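Local coordinates for protein RIF2 (Saccharomyces cerevisiae, PDB 4BJ1) that binds the C-terminus of RAP1 and takes part in telomere length regulation and transcriptional silencing in budding yeast, at residues N47-D53 with T211-E217; M84-L88 with K167-F171; L175-E179 with K208-K212. One frame throughout, in Å; residues are numbered along the deposited sequence.

Contact 1. Residues N47-D53 with T211-E217; sequences NCIVFFD and TKYTVFE
Strand 48-53 runs parallel to 213-217, with 23° between their directions and axes 4.7 Å apart at their closest. Thr214 bonds to the two residues that flank Val50: its N reaches Ile49 O at 2.9 Å, and its O takes the N-H of Phe51. Phe216 repeats the pattern around Phe52. Its N donates to Phe51 O, and its O accepts from Asp53 N at 3.0 Å.

At the start Thr211 CG2 lies against the Asn47 carbonyl and Cys48 CA, while its OG1 bonds to Glu179. Cys48 SG lies 3.6 Å from Thr214 CG2.

Side chains alternate between the two faces of the sheet. Val50, Phe52, Thr214 and Phe216 share one face. There Val50 and Thr214 lie side by side and point the same way, with Val50 CG2 3.7 Å from Thr214 CG2. Phe216 offers mainly its CB, which lies 3.9 Å from Phe52 CD1. Its ring leads off and meets Phe37 of helix 32-42.

Ile49, Phe51, Tyr213 and Val215 lie on the other face. The Phe51 ring turns an edge to the face of Tyr213 in an offset edge-to-face pair, with centroids 5.2 Å apart and planes at 74°. Tyr213 CG stands between its backbone N and carbonyl carbon (chi1 71°), and the ring stands out from the sheet and forward along its own strand. Val215 CG2 packs against Phe51 CB at 3.7 Å and also sits at the edge of the Tyr213 ring.

Strand 48-53 bonds on its other edge to strand 184-192, while 213-217 is the outermost strand here within the chain. This is the 1-5 pair of a parallel sheet in the order 2-3-4-1-5, as in the ASCE core of the AAA+ fold.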
ATOM      1  N   ASN A  47     -23.741 -19.413  -5.390  1.00102.93           N
ATOM      2  CA  ASN A  47     -22.697 -20.323  -4.899  1.00 99.67           C
ATOM      3  C   ASN A  47     -21.817 -20.725  -6.069  1.00107.26           C
ATOM      4  O   ASN A  47     -22.343 -21.160  -7.092  1.00111.87           O
ATOM      5  CB  ASN A  47     -23.262 -21.644  -4.326  1.00 96.12           C
ATOM      6  CG  ASN A  47     -24.494 -21.588  -3.475  1.00106.96           C
ATOM      7  OD1 ASN A  47     -24.426 -21.339  -2.277  1.00 94.03           O
ATOM      8  ND2 ASN A  47     -25.616 -22.015  -4.034  1.00104.59           N
ATOM      9  N   CYS A  48     -20.495 -20.610  -5.936  1.00102.67           N
ATOM     10  CA  CYS A  48     -19.611 -21.128  -6.982  1.00104.97           C
ATOM     11  C   CYS A  48     -18.285 -21.614  -6.430  1.00 99.91           C
ATOM     12  O   CYS A  48     -17.828 -21.184  -5.372  1.00 95.22           O
ATOM     13  CB  CYS A  48     -19.424 -20.196  -8.183  1.00109.33           C
ATOM     14  SG  CYS A  48     -18.951 -21.057  -9.724  1.00118.52           S
ATOM     15  N   ILE A  49     -17.729 -22.578  -7.146  1.00 95.06           N
ATOM     16  CA  ILE A  49     -16.465 -23.206  -6.876  1.00 92.05           C
ATOM     17  C   ILE A  49     -15.514 -22.694  -7.949  1.00 96.59           C
ATOM     18  O   ILE A  49     -15.822 -22.804  -9.139  1.00 99.83           O
ATOM     19  CB  ILE A  49     -16.653 -24.739  -6.899  1.00 96.95           C
ATOM     20  CG1 ILE A  49     -17.650 -25.168  -5.806  1.00 95.84           C
ATOM     21  CG2 ILE A  49     -15.304 -25.454  -6.753  1.00 96.66           C
ATOM     22  CD1 ILE A  49     -18.461 -26.310  -6.144  1.00102.86           C
ATOM     23  N   VAL A  50     -14.394 -22.073  -7.521  1.00 89.92           N
ATOM     24  CA  VAL A  50     -13.375 -21.517  -8.414  1.00 90.25           C
ATOM     25  C   VAL A  50     -12.050 -22.239  -8.220  1.00 92.95           C
ATOM     26  O   VAL A  50     -11.579 -22.359  -7.091  1.00 90.55           O
ATOM     27  CB  VAL A  50     -13.190 -19.982  -8.254  1.00 92.87           C
ATOM     28  CG1 VAL A  50     -12.108 -19.454  -9.192  1.00 93.55           C
ATOM     29  CG2 VAL A  50     -14.494 -19.229  -8.477  1.00 95.11           C
ATOM     30  N   PHE A  51     -11.438 -22.686  -9.324  1.00 91.60           N
ATOM     31  CA  PHE A  51     -10.115 -23.299  -9.335  1.00 90.50           C
ATOM     32  C   PHE A  51      -9.136 -22.313  -9.953  1.00 92.16           C
ATOM     33  O   PHE A  51      -9.431 -21.690 -10.974  1.00 93.66           O
ATOM     34  CB  PHE A  51     -10.100 -24.597 -10.152  1.00 96.67           C
ATOM     35  CG  PHE A  51     -10.761 -25.791  -9.507  1.00 99.12           C
ATOM     36  CD1 PHE A  51     -10.034 -26.651  -8.689  1.00100.46           C
ATOM     37  CD2 PHE A  51     -12.098 -26.085  -9.758  1.00103.53           C
ATOM     38  CE1 PHE A  51     -10.643 -27.762  -8.103  1.00103.03           C
ATOM     39  CE2 PHE A  51     -12.706 -27.199  -9.172  1.00107.72           C
ATOM     40  CZ  PHE A  51     -11.973 -28.028  -8.348  1.00104.90           C
ATOM     41  N   PHE A  52      -7.976 -22.154  -9.318  1.00 85.11           N
ATOM     42  CA  PHE A  52      -6.908 -21.282  -9.807  1.00 82.04           C
ATOM     43  C   PHE A  52      -5.754 -22.197 -10.198  1.00 87.82           C
ATOM     44  O   PHE A  52      -5.010 -22.665  -9.327  1.00 85.65           O
ATOM     45  CB  PHE A  52      -6.522 -20.238  -8.752  1.00 78.44           C
ATOM     46  CG  PHE A  52      -7.584 -19.211  -8.418  1.00 77.39           C
ATOM     47  CD1 PHE A  52      -7.928 -18.217  -9.331  1.00 80.92           C
ATOM     48  CD2 PHE A  52      -8.168 -19.177  -7.155  1.00 75.19           C
ATOM     49  CE1 PHE A  52      -8.872 -17.239  -9.001  1.00 80.91           C
ATOM     50  CE2 PHE A  52      -9.108 -18.198  -6.825  1.00 76.60           C
ATOM     51  CZ  PHE A  52      -9.457 -17.242  -7.752  1.00 77.10           C
ATOM     52  N   ASP A  53      -5.699 -22.567 -11.493  1.00 88.98           N
ATOM     53  CA  ASP A  53      -4.666 -23.468 -12.010  1.00 91.46           C
ATOM     54  C   ASP A  53      -3.469 -22.673 -12.491  1.00 92.85           C
ATOM     55  O   ASP A  53      -3.598 -21.495 -12.827  1.00 91.46           O
ATOM     56  CB  ASP A  53      -5.191 -24.394 -13.138  1.00 99.63           C
ATOM     57  CG  ASP A  53      -6.162 -25.473 -12.691  1.00123.16           C
ATOM     58  OD1 ASP A  53      -7.312 -25.129 -12.342  1.00125.36           O
ATOM     59  OD2 ASP A  53      -5.797 -26.670 -12.755  1.00135.83           O
ATOM     60  N   THR A 211     -23.847 -27.081  -7.933  1.00115.85           N
ATOM     61  CA  THR A 211     -23.139 -25.862  -8.300  1.00112.82           C
ATOM     62  C   THR A 211     -22.041 -26.238  -9.280  1.00119.09           C
ATOM     63  O   THR A 211     -21.209 -27.096  -8.972  1.00117.92           O
ATOM     64  CB  THR A 211     -22.661 -25.137  -7.039  1.00112.03           C
ATOM     65  OG1 THR A 211     -23.767 -24.416  -6.493  1.00111.06           O
ATOM     66  CG2 THR A 211     -21.490 -24.207  -7.292  1.00104.44           C
ATOM     67  N   LYS A 212     -22.074 -25.632 -10.481  1.00119.07           N
ATOM     68  CA  LYS A 212     -21.078 -25.874 -11.526  1.00120.15           C
ATOM     69  C   LYS A 212     -19.830 -25.084 -11.191  1.00123.48           C
ATOM     70  O   LYS A 212     -19.935 -23.927 -10.780  1.00121.81           O
ATOM     71  CB  LYS A 212     -21.604 -25.488 -12.923  1.00124.60           C
ATOM     72  CG  LYS A 212     -22.224 -26.644 -13.714  1.00137.49           C
ATOM     73  CD  LYS A 212     -23.751 -26.755 -13.561  1.00146.86           C
ATOM     74  CE  LYS A 212     -24.532 -25.924 -14.559  1.00151.33           C
ATOM     75  NZ  LYS A 212     -24.555 -24.478 -14.203  1.00148.94           N
ATOM     76  N   TYR A 213     -18.656 -25.715 -11.337  1.00121.12           N
ATOM     77  CA  TYR A 213     -17.383 -25.083 -11.029  1.00118.76           C
ATOM     78  C   TYR A 213     -16.769 -24.375 -12.222  1.00120.12           C
ATOM     79  O   TYR A 213     -16.894 -24.837 -13.357  1.00122.50           O
ATOM     80  CB  TYR A 213     -16.391 -26.079 -10.385  1.00121.44           C
ATOM     81  CG  TYR A 213     -15.834 -27.140 -11.311  1.00127.71           C
ATOM     82  CD1 TYR A 213     -16.465 -28.373 -11.449  1.00132.77           C
ATOM     83  CD2 TYR A 213     -14.645 -26.934 -12.003  1.00129.26           C
ATOM     84  CE1 TYR A 213     -15.944 -29.364 -12.285  1.00136.93           C
ATOM     85  CE2 TYR A 213     -14.112 -27.915 -12.839  1.00133.29           C
ATOM     86  CZ  TYR A 213     -14.764 -29.129 -12.979  1.00144.77           C
ATOM     87  OH  TYR A 213     -14.234 -30.092 -13.805  1.00149.06           O
ATOM     88  N   THR A 214     -16.096 -23.261 -11.951  1.00112.13           N
ATOM     89  CA  THR A 214     -15.372 -22.476 -12.948  1.00110.65           C
ATOM     90  C   THR A 214     -13.853 -22.640 -12.691  1.00110.47           C
ATOM     91  O   THR A 214     -13.452 -23.055 -11.597  1.00108.16           O
ATOM     92  CB  THR A 214     -15.907 -21.013 -13.040  1.00117.75           C
ATOM     93  OG1 THR A 214     -15.097 -20.241 -13.924  1.00117.51           O
ATOM     94  CG2 THR A 214     -15.995 -20.312 -11.698  1.00113.15           C
ATOM     95  N   VAL A 215     -13.029 -22.395 -13.733  1.00105.82           N
ATOM     96  CA  VAL A 215     -11.563 -22.509 -13.687  1.00103.02           C
ATOM     97  C   VAL A 215     -10.893 -21.230 -14.229  1.00104.10           C
ATOM     98  O   VAL A 215     -11.316 -20.675 -15.250  1.00103.59           O
ATOM     99  CB  VAL A 215     -11.036 -23.814 -14.375  1.00108.59           C
ATOM    100  CG1 VAL A 215      -9.519 -23.801 -14.563  1.00107.44           C
ATOM    101  CG2 VAL A 215     -11.459 -25.065 -13.607  1.00109.45           C
ATOM    102  N   PHE A 216      -9.860 -20.758 -13.512  1.00 98.92           N
ATOM    103  CA  PHE A 216      -9.054 -19.622 -13.923  1.00 97.37           C
ATOM    104  C   PHE A 216      -7.602 -20.033 -14.146  1.00103.12           C
ATOM    105  O   PHE A 216      -6.897 -20.403 -13.201  1.00100.93           O
ATOM    106  CB  PHE A 216      -9.183 -18.409 -12.996  1.00 95.64           C
ATOM    107  CG  PHE A 216      -8.695 -17.167 -13.701  1.00 95.77           C
ATOM    108  CD1 PHE A 216      -9.533 -16.455 -14.550  1.00 99.27           C
ATOM    109  CD2 PHE A 216      -7.374 -16.743 -13.567  1.00 95.95           C
ATOM    110  CE1 PHE A 216      -9.066 -15.335 -15.240  1.00100.23           C
ATOM    111  CE2 PHE A 216      -6.910 -15.615 -14.252  1.00 98.01           C
ATOM    112  CZ  PHE A 216      -7.755 -14.927 -15.089  1.00 97.56           C
ATOM    113  N   GLU A 217      -7.183 -19.995 -15.424  1.00103.31           N
ATOM    114  CA  GLU A 217      -5.847 -20.368 -15.880  1.00104.40           C
ATOM    115  C   GLU A 217      -4.893 -19.183 -15.765  1.00105.25           C
ATOM    116  O   GLU A 217      -4.988 -18.211 -16.520  1.00105.04           O
ATOM    117  CB  GLU A 217      -5.901 -20.918 -17.320  1.00109.81           C
ATOM    118  CG  GLU A 217      -4.719 -21.795 -17.714  1.00125.62           C
ATOM    119  CD  GLU A 217      -4.651 -23.176 -17.085  1.00151.13           C
ATOM    120  OE1 GLU A 217      -5.686 -23.884 -17.060  1.00135.98           O
ATOM    121  OE2 GLU A 217      -3.542 -23.563 -16.648  1.00151.07           O
TER

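Contact 2. Residues M84-L88 with K167-F171; sequences MNDYL and KLTEF
Met84 packs on the Phe171 ring, and Lys167 packs on the Tyr87 ring. Met84 curls back on itself, bent at chi2 and chi3, and lays its CE over one face of Phe171, 4.0 Å from the ring centroid. Its SD lies over that ring as well, which makes this a Met-aromatic contact. At Tyr87 the ring is the receiver: the Lys167 side chain crosses that of Tyr87 at about a right angle, and its CE stands over one ring face 4.3 Å from the centroid, a CH-pi contact.

Leu88 adds plain packing: its CD2 lies 4.0 Å from Phe171 CB and against the Lys167 carbonyl.

The polar part is less certain. The Glu170 carboxylate lies at the Tyr87 hydroxyl, but the two groups are modelled too close for a bond to be read. Lys167 NZ has a long, weak ion pair with Asp128.

Helix 128-137 adjoins the junction, with Leu129 touching Met84, Tyr87 and Phe171. Phe149 of strand 145-153 meets the Phe171 ring edge-to-face. The short helix 85-88, directly after edge strand 78-83, thus packs on helix 165-180 beside the sheet.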
ATOM      1  N   MET A  84      -9.926 -24.390   4.723  1.00 92.22           N
ATOM      2  CA  MET A  84     -10.125 -25.838   4.627  1.00 94.41           C
ATOM      3  C   MET A  84      -8.846 -26.680   4.604  1.00103.63           C
ATOM      4  O   MET A  84      -8.925 -27.912   4.678  1.00105.70           O
ATOM      5  CB  MET A  84     -11.006 -26.156   3.404  1.00 94.74           C
ATOM      6  CG  MET A  84     -12.445 -25.709   3.572  1.00 96.26           C
ATOM      7  SD  MET A  84     -13.167 -26.280   5.123  1.00102.04           S
ATOM      8  CE  MET A  84     -13.236 -28.036   4.809  1.00102.60           C
ATOM      9  N   ASN A  85      -7.680 -26.017   4.507  1.00102.41           N
ATOM     10  CA  ASN A  85      -6.359 -26.648   4.452  1.00105.35           C
ATOM     11  C   ASN A  85      -6.077 -27.558   5.622  1.00119.02           C
ATOM     12  O   ASN A  85      -5.790 -28.743   5.419  1.00121.39           O
ATOM     13  CB  ASN A  85      -5.290 -25.600   4.320  1.00 98.74           C
ATOM     14  CG  ASN A  85      -5.269 -25.063   2.938  1.00111.92           C
ATOM     15  OD1 ASN A  85      -4.754 -25.718   2.033  1.00 96.89           O
ATOM     16  ND2 ASN A  85      -5.920 -23.911   2.736  1.00104.84           N
ATOM     17  N   ASP A  86      -6.215 -27.015   6.846  1.00121.02           N
ATOM     18  CA  ASP A  86      -5.990 -27.756   8.081  1.00128.10           C
ATOM     19  C   ASP A  86      -6.941 -28.955   8.231  1.00135.98           C
ATOM     20  O   ASP A  86      -6.530 -29.986   8.751  1.00141.05           O
ATOM     21  CB  ASP A  86      -6.075 -26.818   9.298  1.00132.28           C
ATOM     22  CG  ASP A  86      -5.239 -27.281  10.480  1.00155.28           C
ATOM     23  OD1 ASP A  86      -3.987 -27.342  10.341  1.00158.50           O
ATOM     24  OD2 ASP A  86      -5.831 -27.568  11.551  1.00166.10           O
ATOM     25  N   TYR A  87      -8.170 -28.840   7.702  1.00129.94           N
ATOM     26  CA  TYR A  87      -9.228 -29.847   7.772  1.00132.08           C
ATOM     27  C   TYR A  87      -9.047 -31.125   6.920  1.00137.26           C
ATOM     28  O   TYR A  87      -9.168 -32.228   7.458  1.00141.74           O
ATOM     29  CB  TYR A  87     -10.581 -29.200   7.417  1.00129.87           C
ATOM     30  CG  TYR A  87     -11.753 -30.000   7.926  1.00135.14           C
ATOM     31  CD1 TYR A  87     -12.169 -29.896   9.248  1.00139.06           C
ATOM     32  CD2 TYR A  87     -12.413 -30.910   7.101  1.00137.90           C
ATOM     33  CE1 TYR A  87     -13.217 -30.667   9.738  1.00143.32           C
ATOM     34  CE2 TYR A  87     -13.475 -31.677   7.577  1.00141.53           C
ATOM     35  CZ  TYR A  87     -13.865 -31.555   8.898  1.00151.02           C
ATOM     36  OH  TYR A  87     -14.889 -32.305   9.398  1.00156.36           O
ATOM     37  N   LEU A  88      -8.832 -30.970   5.593  1.00129.88           N
ATOM     38  CA  LEU A  88      -8.802 -32.052   4.596  1.00130.98           C
ATOM     39  C   LEU A  88      -7.466 -32.775   4.372  1.00137.73           C
ATOM     40  O   LEU A  88      -7.473 -34.009   4.287  1.00142.15           O
ATOM     41  CB  LEU A  88      -9.314 -31.529   3.241  1.00126.58           C
ATOM     42  CG  LEU A  88     -10.561 -30.641   3.254  1.00126.88           C
ATOM     43  CD1 LEU A  88     -10.669 -29.868   1.980  1.00125.09           C
ATOM     44  CD2 LEU A  88     -11.819 -31.454   3.455  1.00129.60           C
ATOM     45  N   LYS A 167     -12.874 -36.911   5.175  1.00119.58           N
ATOM     46  CA  LYS A 167     -12.934 -35.472   5.453  1.00113.68           C
ATOM     47  C   LYS A 167     -13.537 -34.664   4.290  1.00111.07           C
ATOM     48  O   LYS A 167     -14.282 -33.707   4.529  1.00105.87           O
ATOM     49  CB  LYS A 167     -11.556 -34.917   5.874  1.00115.67           C
ATOM     50  CG  LYS A 167     -11.087 -35.315   7.288  1.00133.86           C
ATOM     51  CD  LYS A 167     -12.056 -34.900   8.417  1.00143.10           C
ATOM     52  CE  LYS A 167     -11.378 -34.606   9.735  1.00150.64           C
ATOM     53  NZ  LYS A 167     -12.370 -34.347  10.817  1.00157.33           N
ATOM     54  N   LEU A 168     -13.226 -35.078   3.043  1.00108.64           N
ATOM     55  CA  LEU A 168     -13.693 -34.478   1.793  1.00106.14           C
ATOM     56  C   LEU A 168     -15.199 -34.625   1.635  1.00112.71           C
ATOM     57  O   LEU A 168     -15.847 -33.669   1.203  1.00111.33           O
ATOM     58  CB  LEU A 168     -12.953 -35.094   0.578  1.00108.17           C
ATOM     59  CG  LEU A 168     -13.378 -34.688  -0.860  1.00111.53           C
ATOM     60  CD1 LEU A 168     -13.394 -33.174  -1.054  1.00106.79           C
ATOM     61  CD2 LEU A 168     -12.455 -35.313  -1.897  1.00116.60           C
ATOM     62  N   THR A 169     -15.759 -35.806   1.970  1.00112.46           N
ATOM     63  CA  THR A 169     -17.197 -36.066   1.865  1.00112.77           C
ATOM     64  C   THR A 169     -17.979 -35.184   2.825  1.00114.47           C
ATOM     65  O   THR A 169     -18.965 -34.572   2.415  1.00112.78           O
ATOM     66  CB  THR A 169     -17.510 -37.548   2.042  1.00119.04           C
ATOM     67  OG1 THR A 169     -16.514 -38.305   1.355  1.00116.08           O
ATOM     68  CG2 THR A 169     -18.901 -37.902   1.525  1.00117.24           C
ATOM     69  N   GLU A 170     -17.502 -35.088   4.083  1.00111.04           N
ATOM     70  CA  GLU A 170     -18.046 -34.260   5.158  1.00109.18           C
ATOM     71  C   GLU A 170     -18.179 -32.782   4.673  1.00107.71           C
ATOM     72  O   GLU A 170     -19.179 -32.125   4.986  1.00106.65           O
ATOM     73  CB  GLU A 170     -17.104 -34.365   6.373  1.00112.44           C
ATOM     74  CG  GLU A 170     -17.706 -33.967   7.711  1.00127.11           C
ATOM     75  CD  GLU A 170     -16.863 -34.278   8.939  1.00163.16           C
ATOM     76  OE1 GLU A 170     -15.945 -35.129   8.851  1.00169.32           O
ATOM     77  OE2 GLU A 170     -17.106 -33.645   9.992  1.00159.91           O
ATOM     78  N   PHE A 171     -17.182 -32.298   3.878  1.00 99.60           N
ATOM     79  CA  PHE A 171     -17.133 -30.965   3.284  1.00 94.30           C
ATOM     80  C   PHE A 171     -18.195 -30.791   2.216  1.00 96.22           C
ATOM     81  O   PHE A 171     -18.932 -29.806   2.271  1.00 93.37           O
ATOM     82  CB  PHE A 171     -15.714 -30.637   2.741  1.00 94.58           C
ATOM     83  CG  PHE A 171     -15.514 -29.295   2.058  1.00 92.03           C
ATOM     84  CD1 PHE A 171     -16.112 -28.141   2.557  1.00 92.49           C
ATOM     85  CD2 PHE A 171     -14.682 -29.177   0.954  1.00 93.34           C
ATOM     86  CE1 PHE A 171     -15.914 -26.905   1.934  1.00 90.65           C
ATOM     87  CE2 PHE A 171     -14.490 -27.941   0.328  1.00 93.20           C
ATOM     88  CZ  PHE A 171     -15.095 -26.811   0.832  1.00 88.93           C
TER

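Contact 3. Residues L175-E179 with K208-K212; sequences LSVLE and KLNTK
Glu179 reaches from helix 165-180 to the loop that joins helix 199-208 to strand 213-217. Its CB points toward that loop. The chain is extended beyond CG (chi2 168°), which carries the carboxylate to the backbone of Asn210 and Thr211. Glu179 CG passes Thr211 OG1 at 3.9 Å. CD comes next, close to both Asn210 N and Thr211 OG1. Both oxygens take part at the tip. Glu179 OE1 accepts from Asn210 N at 3.3 Å, on its syn side and 25° out of the carboxylate plane, and also lies by Asn210 CB. Glu179 OE2 accepts from Thr211 OG1 at 3.1 Å, a donor that stands above the carboxylate plane. Weak bonds from the N-H groups of Asn210 and Thr211 add to the grip on Glu179 OE2, which also lies 3.7 Å from Leu209 CB. One carboxylate therefore takes the Asn210 N-H and the Thr211 hydroxyl, with the Thr211 N-H only weakly held.

Replacing Glu179 by alanine would probably cost the Asn210 N-H and the Thr211 hydroxyl their carboxylate acceptor and leave the loop freer to shift.

Leu209 forms the apolar half of the contact. Its CD1 meets Leu175 CD1 at 3.8 Å, the two side chains crossing at about a right angle. Leu209 CD2 packs on Ser176 CB at 3.7 Å.

Leu209 is the first residue to leave helical geometry after helix 199-208. Leu175 continues inward to Phe186 and Val188 of strand 184-192 and to Phe149 of strand 145-153. The loop thus lies along the flank of helix 165-180, which itself packs on the sheet.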
ATOM      1  N   LEU A 175     -21.450 -28.348   1.993  1.00 81.42           N
ATOM      2  CA  LEU A 175     -21.729 -27.576   0.791  1.00 80.13           C
ATOM      3  C   LEU A 175     -23.124 -27.850   0.222  1.00 87.78           C
ATOM      4  O   LEU A 175     -23.812 -26.889  -0.111  1.00 87.60           O
ATOM      5  CB  LEU A 175     -20.637 -27.725  -0.282  1.00 79.33           C
ATOM      6  CG  LEU A 175     -19.250 -27.191   0.036  1.00 80.07           C
ATOM      7  CD1 LEU A 175     -18.332 -27.463  -1.093  1.00 80.76           C
ATOM      8  CD2 LEU A 175     -19.264 -25.720   0.318  1.00 77.22           C
ATOM      9  N   SER A 176     -23.569 -29.128   0.177  1.00 87.54           N
ATOM     10  CA  SER A 176     -24.907 -29.442  -0.336  1.00 90.18           C
ATOM     11  C   SER A 176     -26.023 -28.885   0.574  1.00 92.07           C
ATOM     12  O   SER A 176     -27.076 -28.520   0.067  1.00 93.20           O
ATOM     13  CB  SER A 176     -25.079 -30.934  -0.636  1.00 97.78           C
ATOM     14  OG  SER A 176     -25.252 -31.731   0.524  1.00109.95           O
ATOM     15  N   VAL A 177     -25.773 -28.753   1.886  1.00 85.94           N
ATOM     16  CA  VAL A 177     -26.760 -28.174   2.807  1.00 85.66           C
ATOM     17  C   VAL A 177     -26.877 -26.652   2.623  1.00 87.54           C
ATOM     18  O   VAL A 177     -27.976 -26.117   2.742  1.00 87.64           O
ATOM     19  CB  VAL A 177     -26.500 -28.588   4.270  1.00 89.59           C
ATOM     20  CG1 VAL A 177     -27.307 -27.744   5.252  1.00 88.69           C
ATOM     21  CG2 VAL A 177     -26.799 -30.070   4.454  1.00 93.11           C
ATOM     22  N   LEU A 178     -25.755 -25.962   2.310  1.00 82.15           N
ATOM     23  CA  LEU A 178     -25.751 -24.511   2.085  1.00 79.70           C
ATOM     24  C   LEU A 178     -26.404 -24.160   0.738  1.00 86.22           C
ATOM     25  O   LEU A 178     -26.923 -23.046   0.548  1.00 86.42           O
ATOM     26  CB  LEU A 178     -24.337 -23.925   2.188  1.00 76.53           C
ATOM     27  CG  LEU A 178     -23.538 -24.144   3.494  1.00 79.02           C
ATOM     28  CD1 LEU A 178     -22.186 -23.433   3.418  1.00 77.04           C
ATOM     29  CD2 LEU A 178     -24.298 -23.671   4.717  1.00 78.03           C
ATOM     30  N   GLU A 179     -26.387 -25.141  -0.185  1.00 83.68           N
ATOM     31  CA  GLU A 179     -26.985 -25.068  -1.514  1.00 85.14           C
ATOM     32  C   GLU A 179     -28.503 -24.992  -1.331  1.00 89.35           C
ATOM     33  O   GLU A 179     -29.153 -24.169  -1.967  1.00 89.64           O
ATOM     34  CB  GLU A 179     -26.590 -26.318  -2.327  1.00 88.33           C
ATOM     35  CG  GLU A 179     -25.973 -26.022  -3.684  1.00 99.06           C
ATOM     36  CD  GLU A 179     -25.313 -27.208  -4.367  1.00123.34           C
ATOM     37  OE1 GLU A 179     -25.901 -28.316  -4.368  1.00123.72           O
ATOM     38  OE2 GLU A 179     -24.214 -27.015  -4.935  1.00113.38           O
ATOM     39  N   LYS A 208     -21.039 -34.814  -6.809  1.00128.29           N
ATOM     40  CA  LYS A 208     -21.923 -34.710  -5.640  1.00125.73           C
ATOM     41  C   LYS A 208     -22.710 -33.367  -5.484  1.00122.52           C
ATOM     42  O   LYS A 208     -23.668 -33.323  -4.706  1.00120.63           O
ATOM     43  CB  LYS A 208     -21.122 -35.007  -4.356  1.00126.50           C
ATOM     44  CG  LYS A 208     -20.827 -36.490  -4.084  1.00140.53           C
ATOM     45  CD  LYS A 208     -20.027 -36.725  -2.775  1.00145.41           C
ATOM     46  CE  LYS A 208     -20.794 -36.484  -1.483  1.00151.95           C
ATOM     47  NZ  LYS A 208     -21.853 -37.504  -1.242  1.00163.52           N
ATOM     48  N   LEU A 209     -22.303 -32.285  -6.186  1.00129.36           N
ATOM     49  CA  LEU A 209     -22.967 -30.976  -6.061  1.00125.88           C
ATOM     50  C   LEU A 209     -23.699 -30.497  -7.314  1.00129.17           C
ATOM     51  O   LEU A 209     -23.427 -30.970  -8.430  1.00130.23           O
ATOM     52  CB  LEU A 209     -21.994 -29.878  -5.586  1.00121.40           C
ATOM     53  CG  LEU A 209     -21.393 -29.994  -4.191  1.00124.35           C
ATOM     54  CD1 LEU A 209     -20.449 -28.850  -3.933  1.00120.95           C
ATOM     55  CD2 LEU A 209     -22.455 -30.002  -3.113  1.00126.83           C
ATOM     56  N   ASN A 210     -24.617 -29.523  -7.112  1.00123.43           N
ATOM     57  CA  ASN A 210     -25.425 -28.919  -8.166  1.00123.34           C
ATOM     58  C   ASN A 210     -24.834 -27.606  -8.662  1.00122.29           C
ATOM     59  O   ASN A 210     -25.227 -27.111  -9.717  1.00121.83           O
ATOM     60  CB  ASN A 210     -26.887 -28.789  -7.727  1.00125.86           C
ATOM     61  CG  ASN A 210     -27.624 -30.121  -7.741  1.00152.98           C
ATOM     62  OD1 ASN A 210     -28.183 -30.561  -6.729  1.00150.89           O
ATOM     63  ND2 ASN A 210     -27.620 -30.818  -8.880  1.00143.02           N
ATOM     64  N   THR A 211     -23.847 -27.081  -7.933  1.00115.85           N
ATOM     65  CA  THR A 211     -23.139 -25.862  -8.300  1.00112.82           C
ATOM     66  C   THR A 211     -22.041 -26.238  -9.280  1.00119.09           C
ATOM     67  O   THR A 211     -21.209 -27.096  -8.972  1.00117.92           O
ATOM     68  CB  THR A 211     -22.661 -25.137  -7.039  1.00112.03           C
ATOM     69  OG1 THR A 211     -23.767 -24.416  -6.493  1.00111.06           O
ATOM     70  CG2 THR A 211     -21.490 -24.207  -7.292  1.00104.44           C
ATOM     71  N   LYS A 212     -22.074 -25.632 -10.481  1.00119.07           N
ATOM     72  CA  LYS A 212     -21.078 -25.874 -11.526  1.00120.15           C
ATOM     73  C   LYS A 212     -19.830 -25.084 -11.191  1.00123.48           C
ATOM     74  O   LYS A 212     -19.935 -23.927 -10.780  1.00121.81           O
ATOM     75  CB  LYS A 212     -21.604 -25.488 -12.923  1.00124.60           C
ATOM     76  CG  LYS A 212     -22.224 -26.644 -13.714  1.00137.49           C
ATOM     77  CD  LYS A 212     -23.751 -26.755 -13.561  1.00146.86           C
ATOM     78  CE  LYS A 212     -24.532 -25.924 -14.559  1.00151.33           C
ATOM     79  NZ  LYS A 212     -24.555 -24.478 -14.203  1.00148.94           N
TER

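All three contacts belong to the core built round the parallel sheet. Contact 1 joins strands 48-53 and 213-217 within it, and the whole of contact 2 falls inside the chain loop that it closes. Contact 3 follows contact 2 along the chain. Both use helix 165-180, with centres about 15 Å apart, and Thr169 touches Lys208 between them. Contacts 1 and 3 share Thr211 and Lys212, their centres about 13 Å apart, and Ile49 meets Leu209. Contacts 1 and 2 do not touch, with centres about 18 Å and nearest atoms about 7 Å apart. Helix 165-180 thus packs both on the short helix after strand 78-83 and on the loop leading into strand 213-217.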